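Local coordinates for protein alpha-glucosidase ([Eubacterium] rectale, PDB 6PNR) that probably hydrolyses alpha-linked sulfoquinovosides, as a family 31 glycoside hydrolase that binds a sulfonated aza-sugar inhibitor in its active site, at residues 145-148 against 149-152. Residues are numbered along the deposited sequence; the frame is centred on the assembly and turned at random.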
loop_
_atom_site.group_PDB
_atom_site.type_symbol
_atom_site.label_atom_id
_atom_site.label_comp_id
_atom_site.label_asym_id
_atom_site.label_seq_id
_atom_site.Cartn_x
_atom_site.Cartn_y
_atom_site.Cartn_z
ATOM N N THR A 145 -4.698 -9.281 -4.686
ATOM C CA THR A 145 -5.864 -9.537 -5.527
ATOM C C THR A 145 -6.791 -10.635 -4.990
ATOM O O THR A 145 -7.838 -10.876 -5.591
ATOM C CB THR A 145 -5.453 -9.907 -6.960
ATOM O OG1 THR A 145 -4.903 -11.233 -6.990
ATOM C CG2 THR A 145 -4.435 -8.898 -7.532
ATOM N N THR A 146 -6.478 -11.299 -3.884
ATOM C CA THR A 146 -7.360 -12.373 -3.439
ATOM C C THR A 146 -8.211 -11.947 -2.245
ATOM O O THR A 146 -7.788 -11.165 -1.393
ATOM C CB THR A 146 -6.579 -13.642 -3.060
ATOM O OG1 THR A 146 -5.888 -13.427 -1.820
ATOM C CG2 THR A 146 -5.573 -14.009 -4.145
ATOM N N TYR A 147 -9.409 -12.530 -2.175
ATOM C CA TYR A 147 -10.318 -12.287 -1.058
ATOM C C TYR A 147 -9.665 -12.620 0.278
ATOM O O TYR A 147 -9.790 -11.857 1.242
ATOM C CB TYR A 147 -11.593 -13.110 -1.265
ATOM C CG TYR A 147 -12.629 -12.964 -0.172
ATOM C CD1 TYR A 147 -13.434 -11.817 -0.086
ATOM C CD2 TYR A 147 -12.811 -13.973 0.767
ATOM C CE1 TYR A 147 -14.407 -11.689 0.927
ATOM C CE2 TYR A 147 -13.762 -13.861 1.776
ATOM C CZ TYR A 147 -14.552 -12.715 1.854
ATOM O OH TYR A 147 -15.469 -12.616 2.858
ATOM N N VAL A 148 -8.937 -13.739 0.351
ATOM C CA VAL A 148 -8.293 -14.128 1.612
ATOM C C VAL A 148 -7.299 -13.070 2.069
ATOM O O VAL A 148 -7.238 -12.731 3.259
ATOM C CB VAL A 148 -7.615 -15.506 1.476
ATOM C CG1 VAL A 148 -6.641 -15.755 2.637
ATOM C CG2 VAL A 148 -8.678 -16.604 1.426
ATOM N N THR A 149 -6.488 -12.545 1.147
ATOM C CA THR A 149 -5.535 -11.508 1.533
ATOM C C THR A 149 -6.252 -10.254 2.005
ATOM O O THR A 149 -5.893 -9.664 3.034
ATOM C CB THR A 149 -4.612 -11.169 0.369
ATOM O OG1 THR A 149 -3.975 -12.358 -0.118
ATOM C CG2 THR A 149 -3.544 -10.158 0.811
ATOM N N TRP A 150 -7.257 -9.813 1.244
ATOM C CA TRP A 150 -7.985 -8.603 1.605
ATOM C C TRP A 150 -8.612 -8.732 2.993
ATOM O O TRP A 150 -8.396 -7.877 3.860
ATOM C CB TRP A 150 -9.037 -8.286 0.536
ATOM C CG TRP A 150 -9.908 -7.116 0.890
ATOM C CD1 TRP A 150 -9.499 -5.852 1.182
ATOM C CD2 TRP A 150 -11.326 -7.119 1.009
ATOM N NE1 TRP A 150 -10.576 -5.064 1.475
ATOM C CE2 TRP A 150 -11.716 -5.818 1.370
ATOM C CE3 TRP A 150 -12.311 -8.095 0.835
ATOM C CZ2 TRP A 150 -13.050 -5.469 1.579
ATOM C CZ3 TRP A 150 -13.642 -7.742 1.029
ATOM C CH2 TRP A 150 -13.994 -6.445 1.399
ATOM N N ARG A 151 -9.365 -9.815 3.239
ATOM C CA ARG A 151 -9.960 -9.989 4.564
ATOM C C ARG A 151 -8.883 -10.105 5.639
ATOM O O ARG A 151 -9.035 -9.560 6.737
ATOM C CB ARG A 151 -10.881 -11.218 4.610
ATOM C CG ARG A 151 -12.101 -11.194 3.702
ATOM C CD ARG A 151 -12.924 -9.904 3.814
ATOM N NE ARG A 151 -13.313 -9.594 5.181
ATOM C CZ ARG A 151 -13.743 -8.402 5.581
ATOM N NH1 ARG A 151 -13.841 -7.402 4.707
ATOM N NH2 ARG A 151 -14.050 -8.198 6.855
ATOM N N SER A 152 -7.769 -10.781 5.335
ATOM C CA SER A 152 -6.691 -10.868 6.321
ATOM C C SER A 152 -6.174 -9.477 6.681
ATOM O O SER A 152 -5.894 -9.204 7.853
ATOM C CB SER A 152 -5.553 -11.753 5.811
ATOM O OG SER A 152 -5.944 -13.120 5.755
#
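The first turn of helix 147-156 is closed by an N-cap, in which Thr146 OG1 accepts from Thr149 N at 3.2 Å. With chi1 at 72°, OG1 sits between the backbone N and the carbonyl carbon of Thr146, facing the backbone amide of Thr149. Thr146 OG1 and Thr149 OG1 approach to 2.8 Å, and each hydroxyl is also hydrogen-bonded to the carbonyl oxygen of Asp143, which ties the preceding loop to the cap. Replacing Thr146 by alanine removes the hydroxyl and is likely to leave Thr149 N without its side-chain cap and the Asp143 carbonyl with one link fewer. Regular helical bonding then follows, Trp150 N to Thr146 O at 3.0 Å and Arg151 N to Tyr147 O at 2.9 Å. Next along the turn, Val148 O is gripped twice, by Ser152 N at 2.9 Å and by Ser152 OG at 2.8 Å, the two donors arriving from opposite faces of the carbonyl plane.

On another side of the helix, Arg151 bends at chi2 and chi3 and lays its CG over one face of the Tyr147 ring, a CH-pi contact of 3.6 Å to the centroid. Its guanidinium NH1 lies over a face of the Trp150 ring, while NH2 forms a salt bridge with Glu155. Tyr147 CD1 meets the edge of that indole at Trp150 CE3, 4.0 Å away. Trp150 stacks on Trp150 of the second subunit and donates NE1 to Lys144 O there, which places this turn in the dimer interface. The arrangement is that of a threonine N-cap opening an alpha-helix.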